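Long-range contact in hypothetical protein AQ_328 (Aquifex aeolicus, PDB 1R4V), which is of unknown function but adopts an ancestral histone fold and may take part in protein heterodimerization: residues 36-48 against 143-157. Residues are numbered along the deposited sequence; the frame is centred on the assembly and turned at random.
With ZN (zinc ion), chain E; CAC (cacodylate ion), chain D.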
ATOM      1  N   PHE A  36      -3.477  13.218   2.317  1.00 20.81           N
ATOM      2  CA  PHE A  36      -2.025  13.467   2.255  1.00 23.23           C
ATOM      3  C   PHE A  36      -1.671  14.963   2.452  1.00 23.42           C
ATOM      4  O   PHE A  36      -0.697  15.305   3.114  1.00 24.85           O
ATOM      5  CB  PHE A  36      -1.480  12.908   0.945  1.00 21.29           C
ATOM      6  CG  PHE A  36      -0.968  11.489   1.053  1.00 16.79           C
ATOM      7  CD1 PHE A  36      -1.774  10.474   1.531  1.00 24.44           C
ATOM      8  CD2 PHE A  36       0.331  11.163   0.651  1.00 23.26           C
ATOM      9  CE1 PHE A  36      -1.296   9.164   1.615  1.00 22.19           C
ATOM     10  CE2 PHE A  36       0.812   9.865   0.737  1.00 21.07           C
ATOM     11  CZ  PHE A  36      -0.010   8.863   1.233  1.00 23.11           C
ATOM     12  N   ARG A  37      -2.469  15.855   1.879  1.00 26.92           N
ATOM     13  CA  ARG A  37      -2.201  17.288   1.948  1.00 28.11           C
ATOM     14  C   ARG A  37      -2.455  17.772   3.367  1.00 29.17           C
ATOM     15  O   ARG A  37      -1.566  18.312   4.026  1.00 30.79           O
ATOM     16  CB  ARG A  37      -3.057  18.023   0.927  1.00 27.87           C
ATOM     17  CG  ARG A  37      -2.878  19.525   0.942  1.00 31.13           C
ATOM     18  CD  ARG A  37      -3.662  20.260  -0.149  1.00 33.22           C
ATOM     19  NE  ARG A  37      -5.106  20.293   0.106  1.00 37.37           N
ATOM     20  CZ  ARG A  37      -6.052  19.574  -0.510  1.00 36.91           C
ATOM     21  NH1 ARG A  37      -7.309  19.748  -0.133  1.00 34.39           N
ATOM     22  NH2 ARG A  37      -5.796  18.714  -1.490  1.00 36.88           N
ATOM     23  N   THR A  38      -3.661  17.524   3.862  1.00 29.59           N
ATOM     24  CA  THR A  38      -4.097  18.074   5.151  1.00 31.24           C
ATOM     25  C   THR A  38      -3.460  17.404   6.364  1.00 31.97           C
ATOM     26  O   THR A  38      -3.132  18.093   7.325  1.00 33.32           O
ATOM     27  CB  THR A  38      -5.644  18.029   5.248  1.00 30.15           C
ATOM     28  OG1 THR A  38      -6.110  16.678   5.067  1.00 34.78           O
ATOM     29  CG2 THR A  38      -6.248  18.777   4.090  1.00 29.94           C
ATOM     30  N   GLU A  39      -3.269  16.086   6.345  1.00 32.97           N
ATOM     31  CA  GLU A  39      -2.732  15.382   7.516  1.00 33.54           C
ATOM     32  C   GLU A  39      -1.241  15.024   7.454  1.00 34.18           C
ATOM     33  O   GLU A  39      -0.593  14.943   8.498  1.00 35.06           O
ATOM     34  CB  GLU A  39      -3.569  14.128   7.820  1.00 34.88           C
ATOM     35  CG  GLU A  39      -5.047  14.399   8.096  1.00 40.46           C
ATOM     36  CD  GLU A  39      -5.331  15.308   9.299  1.00 46.89           C
ATOM     37  OE1 GLU A  39      -4.609  15.230  10.326  1.00 48.76           O
ATOM     38  OE2 GLU A  39      -6.298  16.109   9.226  1.00 50.96           O
ATOM     39  N   LEU A  40      -0.691  14.808   6.258  1.00 34.01           N
ATOM     40  CA  LEU A  40       0.704  14.385   6.089  1.00 33.52           C
ATOM     41  C   LEU A  40       1.642  15.411   5.451  1.00 33.53           C
ATOM     42  O   LEU A  40       2.830  15.140   5.380  1.00 34.17           O
ATOM     43  CB  LEU A  40       0.749  13.088   5.264  1.00 33.27           C
ATOM     44  CG  LEU A  40      -0.078  11.915   5.786  1.00 32.04           C
ATOM     45  CD1 LEU A  40      -0.047  10.674   4.876  1.00 30.41           C
ATOM     46  CD2 LEU A  40       0.389  11.548   7.174  1.00 35.50           C
ATOM     47  N   ASP A  41       1.135  16.564   5.009  1.00 33.04           N
ATOM     48  CA  ASP A  41       1.899  17.643   4.376  1.00 32.54           C
ATOM     49  C   ASP A  41       2.551  17.221   3.059  1.00 30.30           C
ATOM     50  O   ASP A  41       3.683  17.620   2.766  1.00 30.68           O
ATOM     51  CB  ASP A  41       2.968  18.223   5.323  1.00 34.43           C
ATOM     52  CG  ASP A  41       2.370  18.902   6.559  1.00 44.96           C
ATOM     53  OD1 ASP A  41       2.829  18.592   7.685  1.00 52.65           O
ATOM     54  OD2 ASP A  41       1.441  19.752   6.507  1.00 55.59           O
ATOM     55  N   ILE A  42       1.850  16.407   2.277  1.00 26.60           N
ATOM     56  CA  ILE A  42       2.344  15.957   0.990  1.00 25.76           C
ATOM     57  C   ILE A  42       1.299  16.336  -0.045  1.00 24.19           C
ATOM     58  O   ILE A  42       0.150  15.907   0.031  1.00 23.58           O
ATOM     59  CB  ILE A  42       2.572  14.441   0.933  1.00 23.88           C
ATOM     60  CG1 ILE A  42       3.684  13.996   1.886  1.00 26.05           C
ATOM     61  CG2 ILE A  42       2.861  14.042  -0.516  1.00 22.66           C
ATOM     62  CD1 ILE A  42       3.628  12.528   2.245  1.00 24.70           C
ATOM     63  N   ASP A  43       1.718  17.128  -1.016  1.00 23.11           N
ATOM     64  CA  ASP A  43       0.867  17.580  -2.086  1.00 24.54           C
ATOM     65  C   ASP A  43       1.028  16.637  -3.281  1.00 23.99           C
ATOM     66  O   ASP A  43       2.023  16.670  -3.990  1.00 21.28           O
ATOM     67  CB  ASP A  43       1.254  19.023  -2.410  1.00 27.21           C
ATOM     68  CG  ASP A  43       0.409  19.652  -3.513  1.00 35.78           C
ATOM     69  OD1 ASP A  43      -0.537  19.006  -4.022  1.00 45.99           O
ATOM     70  OD2 ASP A  43       0.627  20.814  -3.956  1.00 46.88           O
ATOM     71  N   LEU A  44       0.028  15.791  -3.516  1.00 24.84           N
ATOM     72  CA  LEU A  44       0.002  14.864  -4.646  1.00 25.86           C
ATOM     73  C   LEU A  44      -0.753  15.431  -5.850  1.00 27.21           C
ATOM     74  O   LEU A  44      -1.616  16.286  -5.686  1.00 29.63           O
ATOM     75  CB  LEU A  44      -0.715  13.574  -4.218  1.00 25.79           C
ATOM     76  CG  LEU A  44      -0.221  12.769  -3.025  1.00 29.15           C
ATOM     77  CD1 LEU A  44      -1.239  11.683  -2.639  1.00 30.63           C
ATOM     78  CD2 LEU A  44       1.132  12.169  -3.356  1.00 29.98           C
ATOM     79  N   THR A  45      -0.423  14.936  -7.041  1.00 27.80           N
ATOM     80  CA  THR A  45      -1.149  15.153  -8.287  1.00 28.26           C
ATOM     81  C   THR A  45      -1.613  13.800  -8.797  1.00 28.40           C
ATOM     82  O   THR A  45      -1.156  12.768  -8.285  1.00 26.97           O
ATOM     83  CB  THR A  45      -0.256  15.759  -9.367  1.00 28.50           C
ATOM     84  OG1 THR A  45       0.830  14.872  -9.690  1.00 30.19           O
ATOM     85  CG2 THR A  45       0.438  17.015  -8.870  1.00 32.78           C
ATOM     86  N   ASP A  46      -2.483  13.788  -9.807  1.00 26.62           N
ATOM     87  CA  ASP A  46      -2.906  12.535 -10.420  1.00 28.68           C
ATOM     88  C   ASP A  46      -1.680  11.715 -10.847  1.00 28.75           C
ATOM     89  O   ASP A  46      -1.655  10.517 -10.596  1.00 27.35           O
ATOM     90  CB  ASP A  46      -3.835  12.741 -11.620  1.00 28.87           C
ATOM     91  CG  ASP A  46      -5.231  13.236 -11.237  1.00 33.69           C
ATOM     92  OD1 ASP A  46      -5.700  12.974 -10.114  1.00 36.24           O
ATOM     93  OD2 ASP A  46      -5.969  13.902 -12.003  1.00 40.79           O
ATOM     94  N   GLU A  47      -0.692  12.351 -11.483  1.00 28.16           N
ATOM     95  CA  GLU A  47       0.541  11.700 -11.920  1.00 27.42           C
ATOM     96  C   GLU A  47       1.303  11.029 -10.776  1.00 26.11           C
ATOM     97  O   GLU A  47       1.746   9.872 -10.926  1.00 26.11           O
ATOM     98  CB  GLU A  47       1.491  12.696 -12.589  1.00 28.07           C
ATOM     99  CG  GLU A  47       2.753  12.003 -13.102  1.00 31.04           C
ATOM    100  CD  GLU A  47       3.705  12.905 -13.860  1.00 33.74           C
ATOM    101  OE1 GLU A  47       3.846  14.113 -13.534  1.00 40.83           O
ATOM    102  OE2 GLU A  47       4.319  12.362 -14.801  1.00 45.23           O
ATOM    103  N   THR A  48       1.480  11.738  -9.655  1.00 23.15           N
ATOM    104  CA  THR A  48       2.223  11.158  -8.541  1.00 24.06           C
ATOM    105  C   THR A  48       1.395  10.169  -7.714  1.00 24.12           C
ATOM    106  O   THR A  48       1.975   9.277  -7.090  1.00 22.05           O
ATOM    107  CB  THR A  48       2.901  12.213  -7.630  1.00 24.00           C
ATOM    108  OG1 THR A  48       1.972  13.213  -7.163  1.00 21.04           O
ATOM    109  CG2 THR A  48       4.010  12.938  -8.414  1.00 24.08           C
ATOM    110  N   ALA A 143       4.160   7.399   2.653  1.00 18.67           N
ATOM    111  CA  ALA A 143       4.152   8.812   3.059  1.00 20.68           C
ATOM    112  C   ALA A 143       5.396   9.145   3.902  1.00 20.27           C
ATOM    113  O   ALA A 143       5.990  10.205   3.745  1.00 19.82           O
ATOM    114  CB  ALA A 143       2.862   9.137   3.822  1.00 21.48           C
ATOM    115  N   ASP A 144       5.782   8.232   4.783  1.00 21.44           N
ATOM    116  CA  ASP A 144       6.931   8.375   5.664  1.00 22.68           C
ATOM    117  C   ASP A 144       8.194   8.481   4.802  1.00 21.80           C
ATOM    118  O   ASP A 144       9.020   9.356   5.007  1.00 22.00           O
ATOM    119  CB  ASP A 144       7.021   7.204   6.646  1.00 23.18           C
ATOM    120  CG  ASP A 144       8.142   7.378   7.693  1.00 28.56           C
ATOM    121  OD1 ASP A 144       8.275   8.469   8.295  1.00 41.73           O
ATOM    122  OD2 ASP A 144       8.943   6.460   7.996  1.00 42.30           O
ATOM    123  N   VAL A 145       8.323   7.608   3.811  1.00 20.86           N
ATOM    124  CA  VAL A 145       9.477   7.589   2.938  1.00 20.18           C
ATOM    125  C   VAL A 145       9.488   8.854   2.073  1.00 18.46           C
ATOM    126  O   VAL A 145      10.556   9.436   1.899  1.00 17.16           O
ATOM    127  CB  VAL A 145       9.511   6.304   2.086  1.00 20.93           C
ATOM    128  CG1 VAL A 145      10.695   6.341   1.101  1.00 19.56           C
ATOM    129  CG2 VAL A 145       9.605   5.084   3.030  1.00 22.22           C
ATOM    130  N   ILE A 146       8.340   9.296   1.555  1.00 16.04           N
ATOM    131  CA  ILE A 146       8.302  10.529   0.740  1.00 17.26           C
ATOM    132  C   ILE A 146       8.883  11.715   1.508  1.00 16.94           C
ATOM    133  O   ILE A 146       9.716  12.464   1.004  1.00 16.63           O
ATOM    134  CB  ILE A 146       6.853  10.846   0.294  1.00 16.91           C
ATOM    135  CG1 ILE A 146       6.389   9.832  -0.770  1.00 19.46           C
ATOM    136  CG2 ILE A 146       6.700  12.276  -0.206  1.00 17.31           C
ATOM    137  CD1 ILE A 146       4.915   9.741  -0.921  1.00 22.19           C
ATOM    138  N   LYS A 147       8.417  11.887   2.737  1.00 19.71           N
ATOM    139  CA  LYS A 147       8.884  12.958   3.609  1.00 21.04           C
ATOM    140  C   LYS A 147      10.346  12.868   3.991  1.00 19.73           C
ATOM    141  O   LYS A 147      11.009  13.902   4.100  1.00 20.34           O
ATOM    142  CB  LYS A 147       8.018  13.015   4.859  1.00 22.56           C
ATOM    143  CG  LYS A 147       6.663  13.618   4.506  1.00 27.59           C
ATOM    144  CD  LYS A 147       5.889  14.080   5.732  1.00 33.41           C
ATOM    145  CE  LYS A 147       5.175  12.928   6.390  1.00 39.81           C
ATOM    146  NZ  LYS A 147       4.128  13.485   7.283  1.00 45.88           N
ATOM    147  N   LYS A 148      10.848  11.656   4.182  1.00 17.82           N
ATOM    148  CA  LYS A 148      12.258  11.456   4.516  1.00 19.36           C
ATOM    149  C   LYS A 148      13.213  11.386   3.324  1.00 19.60           C
ATOM    150  O   LYS A 148      14.422  11.511   3.506  1.00 21.31           O
ATOM    151  CB  LYS A 148      12.389  10.193   5.357  1.00 17.25           C
ATOM    152  CG  LYS A 148      11.964  10.469   6.775  1.00 21.08           C
ATOM    153  CD  LYS A 148      11.573   9.253   7.533  1.00 18.23           C
ATOM    154  CE  LYS A 148      11.160   9.704   8.929  1.00 19.12           C
ATOM    155  NZ  LYS A 148      10.702   8.561   9.708  1.00 19.13           N
ATOM    156  N   ALA A 149      12.711  11.208   2.112  1.00 20.67           N
ATOM    157  CA  ALA A 149      13.585  11.044   0.941  1.00 21.05           C
ATOM    158  C   ALA A 149      13.504  12.111  -0.153  1.00 22.21           C
ATOM    159  O   ALA A 149      14.493  12.318  -0.828  1.00 23.33           O
ATOM    160  CB  ALA A 149      13.378   9.679   0.329  1.00 21.78           C
ATOM    161  N   THR A 150      12.379  12.790  -0.349  1.00 23.67           N
ATOM    162  CA  THR A 150      12.219  13.631  -1.529  1.00 22.68           C
ATOM    163  C   THR A 150      12.715  15.055  -1.365  1.00 24.11           C
ATOM    164  O   THR A 150      13.213  15.605  -2.344  1.00 24.35           O
ATOM    165  CB  THR A 150      10.756  13.694  -2.034  1.00 23.19           C
ATOM    166  OG1 THR A 150       9.887  14.306  -1.079  1.00 24.80           O
ATOM    167  CG2 THR A 150      10.190  12.309  -2.264  1.00 23.62           C
ATOM    168  N   GLY A 151      12.562  15.653  -0.182  1.00 22.97           N
ATOM    169  CA  GLY A 151      12.888  17.068   0.038  1.00 22.86           C
ATOM    170  C   GLY A 151      11.927  18.082  -0.561  1.00 22.85           C
ATOM    171  O   GLY A 151      12.195  19.288  -0.551  1.00 21.16           O
ATOM    172  N   GLU A 152      10.803  17.591  -1.067  1.00 23.25           N
ATOM    173  CA  GLU A 152       9.799  18.363  -1.781  1.00 26.14           C
ATOM    174  C   GLU A 152       8.424  18.137  -1.126  1.00 25.25           C
ATOM    175  O   GLU A 152       7.983  16.997  -1.028  1.00 25.68           O
ATOM    176  CB  GLU A 152       9.757  17.885  -3.238  1.00 27.34           C
ATOM    177  CG  GLU A 152      11.013  18.188  -4.044  1.00 31.35           C
ATOM    178  CD  GLU A 152      11.250  17.324  -5.284  1.00 33.86           C
ATOM    179  OE1 GLU A 152      10.342  16.600  -5.751  1.00 31.31           O
ATOM    180  OE2 GLU A 152      12.402  17.365  -5.800  1.00 45.16           O
ATOM    181  N   ARG A 153       7.751  19.183  -0.660  1.00 25.24           N
ATOM    182  CA  ARG A 153       6.367  19.058  -0.204  1.00 26.77           C
ATOM    183  C   ARG A 153       5.454  18.551  -1.328  1.00 25.00           C
ATOM    184  O   ARG A 153       4.496  17.814  -1.067  1.00 24.78           O
ATOM    185  CB  ARG A 153       5.865  20.416   0.285  1.00 27.77           C
ATOM    186  CG  ARG A 153       4.427  20.405   0.741  1.00 31.48           C
ATOM    187  CD  ARG A 153       3.844  21.764   1.077  1.00 37.12           C
ATOM    188  NE  ARG A 153       2.384  21.647   1.158  1.00 42.05           N
ATOM    189  CZ  ARG A 153       1.706  21.218   2.221  1.00 46.99           C
ATOM    190  NH1 ARG A 153       2.328  20.854   3.346  1.00 48.53           N
ATOM    191  NH2 ARG A 153       0.378  21.151   2.155  1.00 48.57           N
ATOM    192  N   LYS A 154       5.742  18.963  -2.564  1.00 24.07           N
ATOM    193  CA  LYS A 154       5.046  18.511  -3.760  1.00 24.21           C
ATOM    194  C   LYS A 154       6.022  17.667  -4.582  1.00 22.61           C
ATOM    195  O   LYS A 154       6.724  18.206  -5.422  1.00 21.02           O
ATOM    196  CB  LYS A 154       4.540  19.713  -4.576  1.00 25.10           C
ATOM    197  CG  LYS A 154       3.728  19.288  -5.797  1.00 25.86           C
ATOM    198  CD  LYS A 154       3.130  20.481  -6.529  1.00 28.94           C
ATOM    199  CE  LYS A 154       2.519  20.025  -7.846  1.00 32.92           C
ATOM    200  NZ  LYS A 154       1.757  21.142  -8.498  1.00 39.51           N
ATOM    201  N   PRO A 155       6.104  16.361  -4.351  1.00 21.67           N
ATOM    202  CA  PRO A 155       7.093  15.562  -5.058  1.00 22.72           C
ATOM    203  C   PRO A 155       6.944  15.562  -6.581  1.00 21.87           C
ATOM    204  O   PRO A 155       5.844  15.509  -7.115  1.00 19.69           O
ATOM    205  CB  PRO A 155       6.927  14.151  -4.488  1.00 23.60           C
ATOM    206  CG  PRO A 155       5.854  14.214  -3.462  1.00 26.34           C
ATOM    207  CD  PRO A 155       5.332  15.584  -3.368  1.00 22.59           C
ATOM    208  N   SER A 156       8.075  15.637  -7.260  1.00 21.30           N
ATOM    209  CA  SER A 156       8.126  15.479  -8.704  1.00 22.17           C
ATOM    210  C   SER A 156       7.975  14.020  -9.104  1.00 21.80           C
ATOM    211  O   SER A 156       8.056  13.131  -8.267  1.00 21.63           O
ATOM    212  CB  SER A 156       9.478  15.996  -9.192  1.00 23.97           C
ATOM    213  OG  SER A 156      10.559  15.206  -8.692  1.00 20.35           O
ATOM    214  N   ARG A 157       7.787  13.778 -10.399  1.00 22.55           N
ATOM    215  CA  ARG A 157       7.820  12.429 -10.973  1.00 22.44           C
ATOM    216  C   ARG A 157       9.116  11.704 -10.593  1.00 21.57           C
ATOM    217  O   ARG A 157       9.079  10.580 -10.101  1.00 20.87           O
ATOM    218  CB  ARG A 157       7.709  12.516 -12.497  1.00 23.55           C
ATOM    219  CG  ARG A 157       7.495  11.205 -13.213  1.00 25.71           C
ATOM    220  CD  ARG A 157       8.483  10.949 -14.326  1.00 29.97           C
ATOM    221  NE  ARG A 157       8.351  11.890 -15.406  1.00 34.51           N
ATOM    222  CZ  ARG A 157       9.264  12.717 -15.920  1.00 33.30           C
ATOM    223  NH1 ARG A 157      10.534  12.829 -15.527  1.00 33.28           N
ATOM    224  NH2 ARG A 157       8.843  13.469 -16.905  1.00 31.53           N
TER
HETATM  225 ZN    ZN E 204      -7.711  14.848 -11.896  0.50 33.45          ZN
HETATM  226 AS   CAC D 203      -9.244  18.144  -3.265  1.00 32.50          AS
HETATM  227  O1  CAC D 203      -7.929  18.795  -4.195  1.00 34.51           O
HETATM  228  O2  CAC D 203      -9.058  18.118  -1.534  1.00 40.28           O
HETATM  229  C1  CAC D 203     -10.908  19.113  -3.678  1.00 35.87           C
HETATM  230  C2  CAC D 203      -9.325  16.277  -3.861  1.00 35.65           C
HETATM  231  O   HOH W   1       3.164  15.391  -6.294  1.00 24.23           O
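Asp43 N donates a nearly straight bond to Arg153 O (2.9 Å, 174°), where residues 42-43 run parallel to 153-154 and helices 36-40 and 143-149 are inclined at 78°. Next to this bond the CD1 methyl of Ile42 reaches Ala143 CB and Ile146 CG2 (3.9 Å from the latter). Leu40 CD1 sits over the centre of one face of the Phe36 ring and presses on Ala143 CB at a tight 3.5 Å. Lys147 bends at chi3 (-82°), and its NZ, tilted from the carbonyl plane, bonds Leu40 O (2.8 Å). Joining two interhelical loops side by side in this way recalls the L1-L2 loop pairing of histone-fold dimers, here within one chain. The extended Arg153 lays a guanidinium face over the Asp41 backbone; NH1 makes a weak salt bridge to Asp41 OD2 (3.5 Å), which lies at the guanidinium edge. Arg153 NH2 also meets Arg37 CG at 3.8 Å, while Arg37 NH1 holds cacodylate O2 and NH2 pairs with Asp33. Replacing Arg37 by alanine would probably leave Asp33 without this mate and Arg153 with less to rest on. One water joins Asp43 O, Pro155 O and Thr48 OG1, whose residue forms a capping box with Thr45.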